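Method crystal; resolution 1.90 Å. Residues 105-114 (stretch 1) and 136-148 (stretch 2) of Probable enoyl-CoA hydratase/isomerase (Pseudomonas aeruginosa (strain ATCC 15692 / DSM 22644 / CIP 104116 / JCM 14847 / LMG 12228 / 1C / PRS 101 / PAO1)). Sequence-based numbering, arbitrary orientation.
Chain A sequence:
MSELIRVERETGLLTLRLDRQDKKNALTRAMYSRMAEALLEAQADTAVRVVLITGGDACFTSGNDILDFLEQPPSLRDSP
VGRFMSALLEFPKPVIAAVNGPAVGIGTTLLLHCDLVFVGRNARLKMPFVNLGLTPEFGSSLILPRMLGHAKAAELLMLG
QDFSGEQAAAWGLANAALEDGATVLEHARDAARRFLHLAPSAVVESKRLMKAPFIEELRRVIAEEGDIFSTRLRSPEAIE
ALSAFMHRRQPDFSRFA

Stretch 1, residues 105-114: GIGTTLLLHC
Stretch 2 136-148: PEFGSSLILPRML

Stretch 1 is a short helix that tightens as it runs. Gly-105 caps its N-terminus at phi/psi 67/-126, a positive phi that favours glycine, and its O accepts from the N atoms of both Thr-108 and Thr-109. The helix that starts at Ile-106 passes into a 3-10 segment, in which Leu-112 N bonds Thr-109 O and His-113 N bonds Leu-110 O. After Pro-136, a type I' turn runs from Glu-137 to Ser-140, with Phe-138 at 56/32 and Gly-139 at 78/6. A CB on Gly-139 would be jammed against the preceding carbonyl O, so glycine suits this N-cap. The helix 140-148 follows, kinked where the nitrogen of Pro-145, having no hydrogen, cannot bond to the preceding turn. In register, the CA of Thr-109 lies 6.1 Å from the CA of Phe-138, and the CA of Leu-112 lies 7.4 Å from the CA of Ile-143, so both chains advance in the same sense.

Two hydrogen bonds tie the turn to stretch 1. Thr-109, with chi1 at 62° (p), donates from OG1 to Glu-137 OE1 at 2.9 Å. Glu-137 reaches it with chi1 off-well at 140°, chi2 at -80° and chi3 at 30°; its OE2 also comes within 3.1 Å of Ile-106 CB. His-113 (chi1 -52°, chi2 -88°) donates from NE2 to Phe-138 O at 2.8 Å, with an N-H...O angle of 149°. Within the turn, Ser-140 in the p rotamer donates from OG to Glu-137 O at 2.8 Å, the same oxygen that receives Ser-140 N at 3.1 Å.

Phe-138 buries the most surface of any residue here. With chi1 off-well at -146° and chi2 at -14°, its ring forms an offset stack with the His-113 imidazole, centroids 3.9 Å apart and planes at 19°. One histidine therefore serves as both polar donor and flat aromatic partner. Ile-106 (t, t) brings CG1 to 3.9 Å from Phe-138 CD2, and Leu-110 (p, p) brings CB to 3.8 Å from Phe-138 CE2, although the end of the leucine leads away.

Farther along, contact becomes apolar around Leu-112. Leu-112 and Ile-143, both m, t, point CA-to-CB toward the opposing stretch; their branched aliphatic chains suit a site where carbon meets carbon. Leu-112 CD2 lies 3.9 Å from Leu-144 CD2 and 4.1 Å from Met-147 CE, and its CB 3.9 Å from Ile-143 CD1. Leu-144, also m, t, starts sideways but its end comes nearer; Met-147 extends through t, t before chi3 turns to -42°.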

# COMPACT_ATOMS: atom_id res chain seq x y z
N GLY A 105 2.56 -6.56 4.78
CA GLY A 105 3.69 -6.22 3.92
C GLY A 105 3.38 -4.93 3.20
O GLY A 105 3.05 -3.92 3.82
N ILE A 106 3.47 -4.95 1.86
CA ILE A 106 3.10 -3.78 1.08
C ILE A 106 1.62 -3.45 1.25
O ILE A 106 1.19 -2.34 0.89
CB ILE A 106 3.49 -3.99 -0.41
CG1 ILE A 106 3.42 -2.67 -1.19
CG2 ILE A 106 2.63 -5.08 -1.04
CD1 ILE A 106 4.27 -2.63 -2.47
N GLY A 107 0.84 -4.37 1.82
CA GLY A 107 -0.55 -4.04 2.18
C GLY A 107 -0.64 -2.92 3.20
O GLY A 107 -1.53 -2.06 3.14
N THR A 108 0.32 -2.89 4.13
CA THR A 108 0.42 -1.79 5.08
C THR A 108 1.26 -0.66 4.53
O THR A 108 0.86 0.50 4.61
CB THR A 108 1.00 -2.30 6.40
OG1 THR A 108 0.01 -3.12 7.03
CG2 THR A 108 1.40 -1.15 7.33
N THR A 109 2.43 -0.97 3.93
CA THR A 109 3.29 0.15 3.59
C THR A 109 2.68 1.03 2.50
O THR A 109 3.02 2.21 2.42
CB THR A 109 4.72 -0.32 3.17
OG1 THR A 109 4.64 -1.13 2.01
CG2 THR A 109 5.38 -1.06 4.29
N LEU A 110 1.84 0.49 1.62
CA LEU A 110 1.33 1.37 0.57
C LEU A 110 0.41 2.42 1.16
O LEU A 110 0.27 3.54 0.60
CB LEU A 110 0.62 0.58 -0.50
CG LEU A 110 -0.75 -0.04 -0.20
CD1 LEU A 110 -1.87 1.01 -0.50
CD2 LEU A 110 -0.92 -1.34 -0.98
N LEU A 111 -0.20 2.10 2.30
CA LEU A 111 -1.04 3.05 3.02
C LEU A 111 -0.26 4.28 3.44
O LEU A 111 -0.84 5.35 3.64
CB LEU A 111 -1.62 2.35 4.26
CG LEU A 111 -2.37 1.02 4.07
CD1 LEU A 111 -2.87 0.45 5.37
CD2 LEU A 111 -3.50 1.24 3.07
N LEU A 112 1.06 4.14 3.61
CA LEU A 112 1.88 5.30 3.94
C LEU A 112 1.98 6.31 2.79
O LEU A 112 2.44 7.42 3.03
CB LEU A 112 3.29 4.84 4.35
CG LEU A 112 3.28 3.84 5.48
CD1 LEU A 112 4.68 3.29 5.71
CD2 LEU A 112 2.75 4.48 6.82
N HIS A 113 1.50 5.97 1.59
CA HIS A 113 1.51 6.89 0.45
C HIS A 113 0.10 7.31 0.04
O HIS A 113 -0.08 7.99 -0.99
CB HIS A 113 2.27 6.24 -0.72
CG HIS A 113 3.61 5.76 -0.31
ND1 HIS A 113 4.72 6.57 -0.33
CD2 HIS A 113 4.01 4.58 0.25
CE1 HIS A 113 5.75 5.92 0.19
NE2 HIS A 113 5.34 4.71 0.54
N CYS A 114 -0.91 6.96 0.82
CA CYS A 114 -2.27 7.37 0.50
C CYS A 114 -2.57 8.66 1.25
O CYS A 114 -1.97 8.98 2.28
CB CYS A 114 -3.24 6.27 0.87
SG CYS A 114 -3.11 4.72 -0.11
N PRO A 136 12.73 -3.70 5.56
CA PRO A 136 11.64 -2.77 5.23
C PRO A 136 11.66 -2.33 3.78
O PRO A 136 12.71 -2.21 3.14
CB PRO A 136 11.87 -1.57 6.16
CG PRO A 136 12.77 -2.09 7.25
CD PRO A 136 13.62 -3.18 6.59
N GLU A 137 10.48 -1.96 3.30
CA GLU A 137 10.23 -1.65 1.89
C GLU A 137 9.27 -0.46 1.82
O GLU A 137 8.72 -0.01 2.84
CB GLU A 137 9.78 -2.96 1.22
CG GLU A 137 8.73 -2.90 0.26
CD GLU A 137 7.38 -2.83 0.89
OE1 GLU A 137 7.26 -2.29 2.01
OE2 GLU A 137 6.45 -3.29 0.21
N PHE A 138 9.20 0.12 0.60
CA PHE A 138 8.33 1.26 0.25
C PHE A 138 8.57 2.50 1.15
O PHE A 138 7.68 3.34 1.35
CB PHE A 138 6.86 0.80 0.26
CG PHE A 138 5.97 1.48 -0.79
CD1 PHE A 138 6.40 2.60 -1.48
CD2 PHE A 138 4.72 0.98 -1.06
CE1 PHE A 138 5.59 3.20 -2.39
CE2 PHE A 138 3.92 1.58 -1.99
CZ PHE A 138 4.32 2.67 -2.63
N GLY A 139 9.80 2.69 1.62
CA GLY A 139 10.12 3.86 2.41
C GLY A 139 9.69 3.82 3.87
O GLY A 139 9.87 4.81 4.59
N SER A 140 9.16 2.69 4.32
CA SER A 140 8.70 2.55 5.69
C SER A 140 9.82 2.71 6.69
O SER A 140 9.56 3.08 7.83
CB SER A 140 8.05 1.20 5.86
OG SER A 140 8.95 0.13 5.59
N SER A 141 11.08 2.43 6.29
CA SER A 141 12.21 2.64 7.19
C SER A 141 12.46 4.11 7.43
O SER A 141 13.07 4.48 8.44
CB SER A 141 13.50 2.00 6.63
OG SER A 141 13.90 2.64 5.44
N LEU A 142 12.00 4.96 6.53
CA LEU A 142 12.01 6.39 6.80
C LEU A 142 10.70 6.90 7.42
O LEU A 142 10.72 7.67 8.38
CB LEU A 142 12.28 7.14 5.50
CG LEU A 142 12.21 8.66 5.55
CD1 LEU A 142 13.40 9.13 6.35
CD2 LEU A 142 12.13 9.17 4.17
N ILE A 143 9.57 6.57 6.79
CA ILE A 143 8.29 7.16 7.18
C ILE A 143 7.92 6.77 8.61
O ILE A 143 7.49 7.61 9.39
CB ILE A 143 7.18 6.76 6.18
CG1 ILE A 143 7.49 7.38 4.82
CG2 ILE A 143 5.76 7.17 6.64
CD1 ILE A 143 6.60 6.85 3.69
N LEU A 144 8.09 5.52 8.97
CA LEU A 144 7.55 5.10 10.27
C LEU A 144 8.31 5.65 11.48
O LEU A 144 7.67 6.11 12.43
CB LEU A 144 7.50 3.58 10.36
CG LEU A 144 6.42 2.91 9.51
CD1 LEU A 144 6.49 1.40 9.73
CD2 LEU A 144 4.99 3.41 9.77
N PRO A 145 9.64 5.71 11.48
CA PRO A 145 10.31 6.33 12.63
C PRO A 145 10.03 7.82 12.71
O PRO A 145 9.97 8.37 13.81
CB PRO A 145 11.80 6.00 12.43
CG PRO A 145 11.84 4.86 11.47
CD PRO A 145 10.59 5.01 10.59
N ARG A 146 9.81 8.47 11.57
CA ARG A 146 9.49 9.89 11.59
C ARG A 146 8.12 10.15 12.19
O ARG A 146 7.93 11.14 12.90
CB ARG A 146 9.53 10.42 10.17
CG ARG A 146 9.47 11.91 10.07
CD ARG A 146 9.92 12.32 8.68
NE ARG A 146 8.92 12.01 7.67
CZ ARG A 146 9.20 11.67 6.43
NH1 ARG A 146 8.22 11.43 5.57
NH2 ARG A 146 10.46 11.56 6.03
N MET A 147 7.16 9.31 11.85
CA MET A 147 5.80 9.44 12.34
C MET A 147 5.66 8.97 13.77
O MET A 147 4.92 9.58 14.54
CB MET A 147 4.85 8.62 11.46
CG MET A 147 3.41 8.84 11.78
SD MET A 147 2.39 7.70 10.83
CE MET A 147 3.21 7.77 9.27
N LEU A 148 6.32 7.88 14.12
CA LEU A 148 6.08 7.26 15.40
C LEU A 148 7.24 7.33 16.38
O LEU A 148 7.05 6.91 17.53
CB LEU A 148 5.73 5.79 15.17
CG LEU A 148 4.65 5.44 14.17
CD1 LEU A 148 4.60 3.92 14.00
CD2 LEU A 148 3.33 5.92 14.70